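Side-chain contact in homoserine O-acetyltransferase (Pseudomonas veronii, PDB 5EFZ), which hydrolyses ethyl acetate to ethanol and acetate in the bacterial breakdown of short-chain methyl ketones such as 2-butanone: residues 134-137 with 141-144. Numbering follows the deposited sequence.
Sequences LLTE and IESL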
# COMPACT_ATOMS: atom_id res chain seq x y z
N LEU A 134 -2.24 18.85 31.87
CA LEU A 134 -1.84 20.15 31.36
C LEU A 134 -3.02 21.12 31.37
O LEU A 134 -2.93 22.24 31.87
CB LEU A 134 -1.30 20.00 29.93
CG LEU A 134 -1.01 21.32 29.21
CD1 LEU A 134 0.23 21.99 29.76
CD2 LEU A 134 -0.91 21.06 27.70
N LEU A 135 -4.14 20.68 30.81
CA LEU A 135 -5.29 21.58 30.67
C LEU A 135 -5.86 21.98 32.02
O LEU A 135 -6.13 23.15 32.27
CB LEU A 135 -6.36 20.93 29.80
CG LEU A 135 -5.95 20.77 28.32
CD1 LEU A 135 -6.94 19.84 27.61
CD2 LEU A 135 -5.91 22.12 27.60
N THR A 136 -6.07 21.01 32.91
CA THR A 136 -6.73 21.35 34.19
C THR A 136 -5.79 22.06 35.16
O THR A 136 -6.18 23.03 35.79
CB THR A 136 -7.29 20.11 34.87
OG1 THR A 136 -6.23 19.15 35.04
CG2 THR A 136 -8.41 19.49 34.01
N GLU A 137 -4.55 21.58 35.27
CA GLU A 137 -3.65 22.07 36.30
C GLU A 137 -2.85 23.30 35.87
O GLU A 137 -2.54 24.14 36.68
CB GLU A 137 -2.69 20.97 36.74
CG GLU A 137 -3.41 19.75 37.29
CD GLU A 137 -4.44 20.12 38.34
OE1 GLU A 137 -4.04 20.56 39.44
OE2 GLU A 137 -5.66 19.99 38.07
N ILE A 141 -8.42 24.88 32.62
CA ILE A 141 -9.50 24.54 31.69
C ILE A 141 -10.22 23.27 32.16
O ILE A 141 -9.56 22.27 32.51
CB ILE A 141 -8.93 24.37 30.27
CG1 ILE A 141 -8.46 25.72 29.73
CG2 ILE A 141 -9.96 23.73 29.30
CD1 ILE A 141 -7.57 25.59 28.47
N GLU A 142 -11.55 23.29 32.17
CA GLU A 142 -12.30 22.17 32.71
C GLU A 142 -13.21 21.47 31.69
O GLU A 142 -13.92 20.54 32.03
CB GLU A 142 -13.13 22.64 33.91
CG GLU A 142 -12.31 23.25 35.05
CD GLU A 142 -11.42 22.23 35.77
OE1 GLU A 142 -11.54 21.01 35.51
OE2 GLU A 142 -10.61 22.66 36.61
N SER A 143 -13.20 21.94 30.44
CA SER A 143 -13.86 21.25 29.34
C SER A 143 -13.29 21.80 28.03
O SER A 143 -12.66 22.85 28.03
CB SER A 143 -15.41 21.41 29.38
OG SER A 143 -15.79 22.74 29.13
N LEU A 144 -13.49 21.06 26.94
CA LEU A 144 -13.03 21.47 25.59
C LEU A 144 -14.20 21.69 24.61
O LEU A 144 -15.07 20.81 24.48
CB LEU A 144 -12.08 20.41 25.04
CG LEU A 144 -10.77 20.33 25.83
CD1 LEU A 144 -10.03 18.99 25.57
CD2 LEU A 144 -9.89 21.53 25.49
O HOH W 1 -8.25 22.21 38.05
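L135 and T136, near the C-terminal end of helix 124-139, meet I141, E142 and L144 where the chain turns back towards strand 146-150 of the alpha/beta-hydrolase sheet. One backbone hydrogen bond joins the segments: I141 N donates to L135 O at 2.9 Å, approaching from above the carbonyl plane. This i+6 to i bond spans more chain than an alpha-helical one and ties I141, two residues beyond the helix, back to its last turns. The apolar part of the contact is carried by L135, I141 and L144. The two branches of L135 divide the work: CD2 rests 3.9 Å from I141 CD1, the two side chains crossing at a slant, while CD1 meets L144 CD1 tip to tip at 3.8 Å. I94 of strand 92-96 touches both L135 and I141, and A61 touches I141 and L144, so this apolar cluster seats the helix end on the sheet. On the more exposed side, T136 turns its methyl to the loop, CG2 lying 3.4 Å from I141 O; chi1 of 55° sends OG1 back to hydrogen-bond H132 O. T136 CA also makes a CA-H...O contact with I141 O. One water lies within hydrogen-bonding distance of T136 O (3.2 Å) and E142 OE2 (2.8 Å).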